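PDB 1WMX: COG3291: FOG: PKD repeat from Clostridium thermocellum, which probably serves the cellulosomal enzyme CelJ as its family 30 carbohydrate-binding module, helping to bring the cellulase to its polysaccharide substrate. Local coordinates for residues T50-V59 against A165-I175; W64-T75 against S154-K162. One frame throughout, in Å; residues are numbered along the deposited sequence.

Contact 1. Residues T50-V59 against A165-I175; sequences TLRLNVQTTV and ADPFTVWFSDI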
loop_
_atom_site.group_PDB
_atom_site.type_symbol
_atom_site.label_atom_id
_atom_site.label_comp_id
_atom_site.label_asym_id
_atom_site.label_seq_id
_atom_site.Cartn_x
_atom_site.Cartn_y
_atom_site.Cartn_z
ATOM N N THR B 50 -10.991 -10.007 23.534
ATOM C CA THR B 50 -10.908 -9.978 22.090
ATOM C C THR B 50 -10.327 -8.673 21.544
ATOM O O THR B 50 -10.149 -7.699 22.276
ATOM C CB THR B 50 -12.289 -10.226 21.495
ATOM O OG1 THR B 50 -13.173 -9.180 21.905
ATOM C CG2 THR B 50 -12.844 -11.564 21.991
ATOM N N LEU B 51 -10.011 -8.674 20.253
ATOM C CA LEU B 51 -9.466 -7.498 19.600
ATOM C C LEU B 51 -10.617 -6.819 18.852
ATOM O O LEU B 51 -11.236 -7.414 17.971
ATOM C CB LEU B 51 -8.363 -7.925 18.640
ATOM C CG LEU B 51 -7.452 -6.822 18.114
ATOM C CD1 LEU B 51 -6.791 -6.083 19.284
ATOM C CD2 LEU B 51 -6.411 -7.441 17.197
ATOM N N ARG B 52 -10.903 -5.572 19.208
ATOM C CA ARG B 52 -12.005 -4.817 18.600
ATOM C C ARG B 52 -11.633 -3.903 17.434
ATOM O O ARG B 52 -10.835 -2.975 17.590
ATOM C CB ARG B 52 -12.710 -3.976 19.678
ATOM C CG ARG B 52 -13.943 -3.178 19.185
ATOM C CD ARG B 52 -14.255 -2.020 20.151
ATOM N NE ARG B 52 -14.167 -2.488 21.524
ATOM C CZ ARG B 52 -13.707 -1.785 22.550
ATOM N NH1 ARG B 52 -13.285 -0.533 22.389
ATOM N NH2 ARG B 52 -13.628 -2.369 23.740
ATOM N N LEU B 53 -12.230 -4.171 16.273
ATOM C CA LEU B 53 -12.026 -3.357 15.075
ATOM C C LEU B 53 -13.319 -2.544 14.977
ATOM O O LEU B 53 -14.343 -3.028 14.478
ATOM C CB LEU B 53 -11.846 -4.237 13.843
ATOM C CG LEU B 53 -11.697 -3.513 12.501
ATOM C CD1 LEU B 53 -10.456 -2.639 12.525
ATOM C CD2 LEU B 53 -11.607 -4.535 11.364
ATOM N N ASN B 54 -13.264 -1.304 15.441
ATOM C CA ASN B 54 -14.446 -0.456 15.500
ATOM C C ASN B 54 -14.428 0.839 14.684
ATOM O O ASN B 54 -13.794 1.828 15.068
ATOM C CB ASN B 54 -14.717 -0.138 16.971
ATOM C CG ASN B 54 -15.984 0.663 17.182
ATOM O OD1 ASN B 54 -16.121 1.351 18.191
ATOM N ND2 ASN B 54 -16.923 0.561 16.243
ATOM N N VAL B 55 -15.134 0.819 13.556
ATOM C CA VAL B 55 -15.249 1.988 12.698
ATOM C C VAL B 55 -16.559 2.610 13.170
ATOM O O VAL B 55 -17.636 2.152 12.803
ATOM C CB VAL B 55 -15.347 1.583 11.209
ATOM C CG1 VAL B 55 -15.471 2.819 10.338
ATOM C CG2 VAL B 55 -14.106 0.790 10.812
ATOM N N GLN B 56 -16.454 3.645 13.996
ATOM C CA GLN B 56 -17.616 4.303 14.595
ATOM C C GLN B 56 -18.478 5.263 13.780
ATOM O O GLN B 56 -19.677 5.363 14.021
ATOM C CB GLN B 56 -17.176 4.969 15.901
ATOM C CG GLN B 56 -15.697 5.234 15.961
ATOM C CD GLN B 56 -15.188 5.380 17.379
ATOM O OE1 GLN B 56 -14.066 5.820 17.596
ATOM N NE2 GLN B 56 -16.010 5.000 18.352
ATOM N N THR B 57 -17.902 5.982 12.830
ATOM C CA THR B 57 -18.719 6.886 12.031
ATOM C C THR B 57 -18.539 6.555 10.565
ATOM O O THR B 57 -17.587 5.855 10.209
ATOM C CB THR B 57 -18.336 8.354 12.277
ATOM O OG1 THR B 57 -16.942 8.538 12.012
ATOM C CG2 THR B 57 -18.622 8.739 13.708
ATOM N N THR B 58 -19.444 7.022 9.709
ATOM C CA THR B 58 -19.266 6.716 8.293
ATOM C C THR B 58 -17.908 7.283 7.857
ATOM O O THR B 58 -17.572 8.435 8.122
ATOM C CB THR B 58 -20.426 7.249 7.404
ATOM O OG1 THR B 58 -19.892 7.744 6.173
ATOM C CG2 THR B 58 -21.213 8.319 8.111
ATOM N N VAL B 59 -17.150 6.493 7.220
ATOM C CA VAL B 59 -15.776 6.800 6.791
ATOM C C VAL B 59 -15.757 7.669 5.535
ATOM O O VAL B 59 -15.923 7.184 4.418
ATOM C CB VAL B 59 -15.010 5.521 6.420
ATOM C CG1 VAL B 59 -13.574 5.802 5.967
ATOM C CG2 VAL B 59 -14.889 4.515 7.563
ATOM N N ALA B 165 -17.533 2.434 3.060
ATOM C CA ALA B 165 -17.494 3.529 4.028
ATOM C C ALA B 165 -18.428 3.335 5.211
ATOM O O ALA B 165 -18.452 4.150 6.132
ATOM C CB ALA B 165 -17.799 4.849 3.335
ATOM N N ASP B 166 -19.195 2.258 5.195
ATOM C CA ASP B 166 -20.124 1.998 6.283
ATOM C C ASP B 166 -19.404 1.812 7.611
ATOM O O ASP B 166 -18.315 1.240 7.660
ATOM C CB ASP B 166 -20.945 0.733 5.997
ATOM C CG ASP B 166 -21.848 0.874 4.791
ATOM O OD1 ASP B 166 -23.078 0.994 4.979
ATOM O OD2 ASP B 166 -21.325 0.867 3.658
ATOM N N PRO B 167 -19.992 2.316 8.707
ATOM C CA PRO B 167 -19.344 2.139 10.010
ATOM C C PRO B 167 -19.666 0.707 10.433
ATOM O O PRO B 167 -20.662 0.149 9.964
ATOM C CB PRO B 167 -20.046 3.169 10.880
ATOM C CG PRO B 167 -21.429 3.173 10.310
ATOM C CD PRO B 167 -21.154 3.215 8.822
ATOM N N PHE B 168 -18.848 0.109 11.297
ATOM C CA PHE B 168 -19.102 -1.268 11.725
ATOM C C PHE B 168 -18.221 -1.679 12.896
ATOM O O PHE B 168 -17.299 -0.959 13.280
ATOM C CB PHE B 168 -18.852 -2.234 10.563
ATOM C CG PHE B 168 -17.388 -2.443 10.251
ATOM C CD1 PHE B 168 -16.659 -3.445 10.889
ATOM C CD2 PHE B 168 -16.727 -1.605 9.356
ATOM C CE1 PHE B 168 -15.289 -3.604 10.644
ATOM C CE2 PHE B 168 -15.358 -1.758 9.105
ATOM C CZ PHE B 168 -14.641 -2.758 9.751
ATOM N N THR B 169 -18.503 -2.858 13.444
ATOM C CA THR B 169 -17.738 -3.390 14.561
ATOM C C THR B 169 -17.660 -4.903 14.516
ATOM O O THR B 169 -18.660 -5.577 14.288
ATOM C CB THR B 169 -18.365 -3.001 15.904
ATOM O OG1 THR B 169 -18.510 -1.580 15.967
ATOM C CG2 THR B 169 -17.489 -3.474 17.062
ATOM N N VAL B 170 -16.453 -5.425 14.710
ATOM C CA VAL B 170 -16.220 -6.863 14.766
ATOM C C VAL B 170 -15.220 -7.076 15.890
ATOM O O VAL B 170 -14.570 -6.134 16.353
ATOM C CB VAL B 170 -15.632 -7.453 13.460
ATOM C CG1 VAL B 170 -16.647 -7.357 12.343
ATOM C CG2 VAL B 170 -14.339 -6.745 13.097
ATOM N N TRP B 171 -15.114 -8.320 16.327
ATOM C CA TRP B 171 -14.211 -8.696 17.393
ATOM C C TRP B 171 -13.424 -9.900 16.904
ATOM O O TRP B 171 -13.986 -10.801 16.286
ATOM C CB TRP B 171 -15.027 -9.046 18.638
ATOM C CG TRP B 171 -15.635 -7.848 19.306
ATOM C CD1 TRP B 171 -15.076 -7.091 20.306
ATOM C CD2 TRP B 171 -16.911 -7.258 19.026
ATOM N NE1 TRP B 171 -15.928 -6.079 20.666
ATOM C CE2 TRP B 171 -17.063 -6.155 19.898
ATOM C CE3 TRP B 171 -17.943 -7.554 18.125
ATOM C CZ2 TRP B 171 -18.205 -5.343 19.897
ATOM C CZ3 TRP B 171 -19.081 -6.748 18.119
ATOM C CH2 TRP B 171 -19.202 -5.656 19.001
ATOM N N PHE B 172 -12.121 -9.904 17.155
ATOM C CA PHE B 172 -11.275 -11.010 16.730
ATOM C C PHE B 172 -10.800 -11.780 17.953
ATOM O O PHE B 172 -10.754 -11.256 19.063
ATOM C CB PHE B 172 -10.032 -10.518 15.959
ATOM C CG PHE B 172 -10.329 -9.867 14.623
ATOM C CD1 PHE B 172 -10.698 -8.525 14.546
ATOM C CD2 PHE B 172 -10.197 -10.591 13.437
ATOM C CE1 PHE B 172 -10.925 -7.906 13.303
ATOM C CE2 PHE B 172 -10.422 -9.988 12.191
ATOM C CZ PHE B 172 -10.787 -8.636 12.128
ATOM N N SER B 173 -10.425 -13.026 17.736
ATOM C CA SER B 173 -9.924 -13.861 18.811
ATOM C C SER B 173 -8.935 -14.860 18.232
ATOM O O SER B 173 -9.052 -15.254 17.074
ATOM C CB SER B 173 -11.084 -14.609 19.482
ATOM O OG SER B 173 -10.603 -15.488 20.485
ATOM N N ASP B 174 -7.947 -15.242 19.029
ATOM C CA ASP B 174 -6.971 -16.237 18.610
ATOM C C ASP B 174 -6.475 -16.065 17.175
ATOM O O ASP B 174 -6.593 -16.981 16.361
ATOM C CB ASP B 174 -7.598 -17.635 18.760
ATOM C CG ASP B 174 -6.566 -18.742 18.837
ATOM O OD1 ASP B 174 -6.949 -19.921 18.678
ATOM O OD2 ASP B 174 -5.377 -18.450 19.071
ATOM N N ILE B 175 -5.921 -14.897 16.861
ATOM C CA ILE B 175 -5.412 -14.656 15.520
ATOM C C ILE B 175 -4.002 -15.243 15.379
ATOM O O ILE B 175 -3.090 -14.891 16.135
ATOM C CB ILE B 175 -5.336 -13.143 15.194
ATOM C CG1 ILE B 175 -6.700 -12.477 15.409
ATOM C CG2 ILE B 175 -4.905 -12.951 13.742
ATOM C CD1 ILE B 175 -6.675 -10.972 15.217
#

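Contact 2. Residues W64-T75 against S154-K162; sequences WISLLTLRGWNT and SVTCLVFSK. With SO4 (sulfate ion), chain C.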
loop_
_atom_site.group_PDB
_atom_site.type_symbol
_atom_site.label_atom_id
_atom_site.label_comp_id
_atom_site.label_asym_id
_atom_site.label_seq_id
_atom_site.Cartn_x
_atom_site.Cartn_y
_atom_site.Cartn_z
ATOM N N TRP B 64 -8.992 4.055 6.319
ATOM C CA TRP B 64 -8.634 3.620 7.663
ATOM C C TRP B 64 -7.866 2.327 7.480
ATOM O O TRP B 64 -8.169 1.531 6.589
ATOM C CB TRP B 64 -9.854 3.402 8.566
ATOM C CG TRP B 64 -10.819 2.347 8.135
ATOM C CD1 TRP B 64 -12.029 2.546 7.535
ATOM C CD2 TRP B 64 -10.680 0.930 8.295
ATOM N NE1 TRP B 64 -12.654 1.345 7.318
ATOM C CE2 TRP B 64 -11.849 0.333 7.772
ATOM C CE3 TRP B 64 -9.680 0.105 8.831
ATOM C CZ2 TRP B 64 -12.052 -1.053 7.766
ATOM C CZ3 TRP B 64 -9.881 -1.273 8.827
ATOM C CH2 TRP B 64 -11.061 -1.837 8.295
ATOM N N ILE B 65 -6.858 2.126 8.316
ATOM C CA ILE B 65 -6.034 0.939 8.219
ATOM C C ILE B 65 -5.610 0.458 9.597
ATOM O O ILE B 65 -5.524 1.239 10.534
ATOM C CB ILE B 65 -4.777 1.245 7.398
ATOM C CG1 ILE B 65 -4.003 -0.037 7.120
ATOM C CG2 ILE B 65 -3.901 2.245 8.151
ATOM C CD1 ILE B 65 -2.808 0.174 6.212
ATOM N N SER B 66 -5.371 -0.842 9.719
ATOM C CA SER B 66 -4.900 -1.405 10.974
ATOM C C SER B 66 -3.733 -2.332 10.675
ATOM O O SER B 66 -3.893 -3.304 9.936
ATOM C CB SER B 66 -6.000 -2.192 11.680
ATOM O OG SER B 66 -5.503 -2.743 12.892
ATOM N N LEU B 67 -2.563 -2.029 11.231
ATOM C CA LEU B 67 -1.385 -2.866 11.025
ATOM C C LEU B 67 -1.031 -3.580 12.328
ATOM O O LEU B 67 -0.819 -2.947 13.357
ATOM C CB LEU B 67 -0.190 -2.021 10.553
ATOM C CG LEU B 67 -0.348 -1.270 9.219
ATOM C CD1 LEU B 67 0.757 -0.246 9.065
ATOM C CD2 LEU B 67 -0.329 -2.248 8.063
ATOM N N LEU B 68 -0.988 -4.907 12.277
ATOM C CA LEU B 68 -0.642 -5.710 13.447
ATOM C C LEU B 68 0.677 -6.430 13.152
ATOM O O LEU B 68 0.727 -7.353 12.344
ATOM C CB LEU B 68 -1.753 -6.719 13.736
ATOM C CG LEU B 68 -3.158 -6.142 13.957
ATOM C CD1 LEU B 68 -4.158 -7.274 14.072
ATOM C CD2 LEU B 68 -3.179 -5.262 15.207
ATOM N N THR B 69 1.746 -6.003 13.814
ATOM C CA THR B 69 3.055 -6.586 13.583
ATOM C C THR B 69 3.190 -8.028 14.076
ATOM O O THR B 69 2.525 -8.444 15.030
ATOM C CB THR B 69 4.163 -5.745 14.252
ATOM O OG1 THR B 69 3.964 -5.749 15.665
ATOM C CG2 THR B 69 4.129 -4.298 13.763
ATOM N N LEU B 70 4.067 -8.780 13.411
ATOM C CA LEU B 70 4.333 -10.168 13.765
ATOM C C LEU B 70 5.575 -10.211 14.639
ATOM O O LEU B 70 5.715 -11.084 15.482
ATOM C CB LEU B 70 4.573 -11.006 12.504
ATOM C CG LEU B 70 3.368 -11.451 11.670
ATOM C CD1 LEU B 70 2.461 -10.285 11.358
ATOM C CD2 LEU B 70 3.877 -12.095 10.389
ATOM N N ARG B 71 6.475 -9.258 14.416
ATOM C CA ARG B 71 7.728 -9.169 15.161
ATOM C C ARG B 71 8.116 -7.733 15.507
ATOM O O ARG B 71 9.265 -7.330 15.314
ATOM C CB ARG B 71 8.858 -9.824 14.361
ATOM C CG ARG B 71 8.792 -11.350 14.303
ATOM C CD ARG B 71 9.146 -11.956 15.651
ATOM N NE ARG B 71 9.212 -13.415 15.625
ATOM C CZ ARG B 71 8.163 -14.224 15.743
ATOM N NH1 ARG B 71 6.945 -13.727 15.899
ATOM N NH2 ARG B 71 8.338 -15.538 15.713
ATOM N N GLY B 72 7.148 -6.968 16.006
ATOM C CA GLY B 72 7.396 -5.591 16.397
ATOM C C GLY B 72 8.025 -4.733 15.321
ATOM O O GLY B 72 8.888 -3.904 15.629
ATOM N N TRP B 73 7.596 -4.947 14.073
ATOM C CA TRP B 73 8.072 -4.229 12.885
ATOM C C TRP B 73 9.253 -4.868 12.125
ATOM O O TRP B 73 9.579 -4.460 11.010
ATOM C CB TRP B 73 8.368 -2.759 13.215
ATOM C CG TRP B 73 7.122 -1.987 13.590
ATOM C CD1 TRP B 73 6.804 -1.477 14.826
ATOM C CD2 TRP B 73 6.018 -1.668 12.733
ATOM N NE1 TRP B 73 5.574 -0.864 14.786
ATOM C CE2 TRP B 73 5.068 -0.967 13.513
ATOM C CE3 TRP B 73 5.735 -1.910 11.380
ATOM C CZ2 TRP B 73 3.854 -0.505 12.985
ATOM C CZ3 TRP B 73 4.526 -1.450 10.856
ATOM C CH2 TRP B 73 3.603 -0.757 11.658
ATOM N N ASN B 74 9.902 -5.860 12.723
ATOM C CA ASN B 74 10.985 -6.551 12.023
ATOM C C ASN B 74 10.298 -7.499 11.057
ATOM O O ASN B 74 9.111 -7.787 11.206
ATOM C CB ASN B 74 11.830 -7.383 12.982
ATOM C CG ASN B 74 12.760 -6.541 13.808
ATOM O OD1 ASN B 74 12.882 -6.746 15.014
ATOM N ND2 ASN B 74 13.428 -5.590 13.171
ATOM N N THR B 75 11.035 -7.978 10.064
ATOM C CA THR B 75 10.450 -8.907 9.107
ATOM C C THR B 75 10.426 -10.320 9.705
ATOM O O THR B 75 11.189 -10.643 10.620
ATOM C CB THR B 75 11.251 -8.938 7.794
ATOM O OG1 THR B 75 12.589 -9.358 8.069
ATOM C CG2 THR B 75 11.284 -7.554 7.153
ATOM N N SER B 154 9.816 -11.877 3.998
ATOM C CA SER B 154 10.024 -10.592 4.684
ATOM C C SER B 154 8.745 -9.906 5.167
ATOM O O SER B 154 8.607 -8.691 5.034
ATOM C CB SER B 154 10.761 -9.622 3.764
ATOM O OG SER B 154 11.935 -10.201 3.233
ATOM N N VAL B 155 7.832 -10.678 5.743
ATOM C CA VAL B 155 6.555 -10.157 6.218
ATOM C C VAL B 155 6.641 -9.428 7.557
ATOM O O VAL B 155 7.254 -9.927 8.515
ATOM C CB VAL B 155 5.522 -11.300 6.353
ATOM C CG1 VAL B 155 4.184 -10.747 6.830
ATOM C CG2 VAL B 155 5.379 -12.029 5.020
ATOM N N THR B 156 6.010 -8.254 7.630
ATOM C CA THR B 156 6.023 -7.487 8.877
ATOM C C THR B 156 4.687 -7.431 9.588
ATOM O O THR B 156 4.638 -7.554 10.802
ATOM C CB THR B 156 6.457 -6.005 8.672
ATOM O OG1 THR B 156 5.551 -5.360 7.766
ATOM C CG2 THR B 156 7.881 -5.925 8.155
ATOM N N CYS B 157 3.589 -7.309 8.761
ATOM C CA CYS B 157 2.320 -7.130 9.451
ATOM C C CYS B 157 1.170 -7.753 8.714
ATOM O O CYS B 157 1.245 -8.100 7.544
ATOM C CB CYS B 157 1.909 -5.637 9.575
ATOM S SG CYS B 157 3.254 -4.493 10.137
ATOM N N LEU B 158 0.273 -7.924 9.450
ATOM C CA LEU B 158 -1.070 -8.286 9.041
ATOM C C LEU B 158 -1.791 -6.982 8.881
ATOM O O LEU B 158 -1.447 -5.997 9.578
ATOM C CB LEU B 158 -1.658 -9.204 10.113
ATOM C CG LEU B 158 -3.180 -9.270 10.123
ATOM C CD1 LEU B 158 -3.767 -9.963 8.892
ATOM C CD2 LEU B 158 -3.721 -10.039 11.332
ATOM N N VAL B 159 -2.754 -6.992 7.974
ATOM C CA VAL B 159 -3.483 -5.765 7.663
ATOM C C VAL B 159 -4.995 -5.984 7.566
ATOM O O VAL B 159 -5.482 -6.859 6.848
ATOM C CB VAL B 159 -2.960 -5.223 6.330
ATOM C CG1 VAL B 159 -3.157 -3.718 6.186
ATOM C CG2 VAL B 159 -1.453 -5.467 6.139
ATOM N N PHE B 160 -5.649 -4.876 8.107
ATOM C CA PHE B 160 -7.108 -4.738 8.009
ATOM C C PHE B 160 -7.243 -3.376 7.336
ATOM O O PHE B 160 -6.468 -2.461 7.625
ATOM C CB PHE B 160 -7.791 -4.679 9.384
ATOM C CG PHE B 160 -7.667 -5.944 10.186
ATOM C CD1 PHE B 160 -7.696 -5.899 11.579
ATOM C CD2 PHE B 160 -7.493 -7.174 9.555
ATOM C CE1 PHE B 160 -7.549 -7.061 12.334
ATOM C CE2 PHE B 160 -7.346 -8.338 10.301
ATOM C CZ PHE B 160 -7.373 -8.285 11.694
ATOM N N SER B 161 -8.224 -3.227 6.457
ATOM C CA SER B 161 -8.376 -1.964 5.764
ATOM C C SER B 161 -9.782 -1.735 5.216
ATOM O O SER B 161 -10.553 -2.679 4.993
ATOM C CB SER B 161 -7.346 -1.892 4.635
ATOM O OG SER B 161 -7.300 -0.598 4.084
ATOM N N LYS B 162 -10.096 -0.464 4.993
ATOM C CA LYS B 162 -11.396 -0.061 4.492
ATOM C C LYS B 162 -11.809 -0.769 3.217
ATOM O O LYS B 162 -11.010 -0.955 2.301
ATOM C CB LYS B 162 -11.419 1.452 4.260
ATOM C CG LYS B 162 -12.673 1.971 3.576
ATOM C CD LYS B 162 -12.611 3.478 3.422
ATOM C CE LYS B 162 -13.811 4.012 2.672
ATOM N NZ LYS B 162 -13.858 3.476 1.283
HETATM S S SO4 C . 4.981 -16.038 18.183
HETATM O O1 SO4 C . 4.500 -14.810 17.520
HETATM O O2 SO4 C . 3.882 -17.021 18.246
HETATM O O3 SO4 C . 5.438 -15.725 19.548
HETATM O O4 SO4 C . 6.103 -16.598 17.406
HETATM O O HOH W 1 6.740 -7.041 12.487
#

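Contact 1. Residues T50-V59 against A165-I175
L53 and V55 press against the ring of F168 from the neighbouring strand. V55 CG2 comes in obliquely at 3.3 Å from F168 CE2, while L53 CD2 lies at the ring's edge, 3.9 Å from CE1. F168 holds its CG between the backbone N and the carbonyl carbon (chi1 74°), a turn that swings the ring over toward strand 50-55. Further along, L53 CB also rests against V170 CG2 at 3.6 Å and meets the edge of the F172 ring. These residues, with L51, line the inward face of an antiparallel pair in one sheet of the beta-sandwich, and W64 of the other sheet packs on L53 and V55. Paired backbone hydrogen bonds tie L51 to F172, L53 to V170 and V55 to F168. On the other face, R52 and W171 run side by side, with guanidinium and indole planes 70° apart and R52 CG 3.8 Å from W171 NE1. Their polar ends are engaged by acids: R52 NH1 forms a salt bridge with E31, and W171 NE1 bonds to D40. T169 CG2 covers one face of the W171 indole, toward its rim. Past the strands, V59 N donates to A165 O at 2.9 Å.

Contact 2. Residues W64-T75 against S154-K162
Strands 64-69 and 155-161 run antiparallel, their axes at 144°, with paired hydrogen bonds joining S66 to F160 and L68 to L158, and single ones from K162 N to W64 O and from L70 N to T156 O. W64 CG stands between the backbone N and the carbonyl carbon (chi1 62°), which lays one indole face against the S161-K162 peptide, K162 N 3.3 Å from the ring plane and over its centre. K162 CB adds a CH-pi contact, 3.6 Å from the centroid of the five-membered ring of W64. On the face that includes F160 and L158, L68 CD1 touches F160 CE1 at 3.8 Å and lies beside L158 CD2. On the opposite face L67 and V159 lie side by side, pointing the same way. Nearby, C157 SG approaches the W73 ring obliquely, 3.4 Å from CZ3, while T69 CG2 sits over the centre of that ring. T156 and C157 form a classic beta bulge opposite R105. A type I' turn from R71 to N74 follows the first strand, and the water beside it donates to T156 O and N74 O. R71 NH2 reaches a sulfate oxygen, O4, at 3.0 Å; the ion probably came from the crystallisation liquor. The side-chain contacts along the strands are thus mostly apolar and aromatic, laid over a backbone hydrogen-bond ladder, whereas at the turn a bridging water fastens the loop to the bulge.

In the fold
Contacts 1 and 2 lie in the two facing sheets of the sandwich, their centres about 16 Å apart, and contact 2 is nested within the chain loop that contact 1 closes. Contact 2 is the more buried and lies nearer the middle of the chain; contact 1 has one face inside and the other edged by charged and polar groups. They meet in the interior: the F172 ring stacks on F160, F168 packs against the W64 indole, and V59 packs on both W64 and K162. Two successive strand pairs, 48-55 with 64-69 and 155-161 with 168-178, each send one strand to either sheet. L67, on strand 64-69, and W73, in the loop after it, also pack against Y113 and V112 of the second subunit.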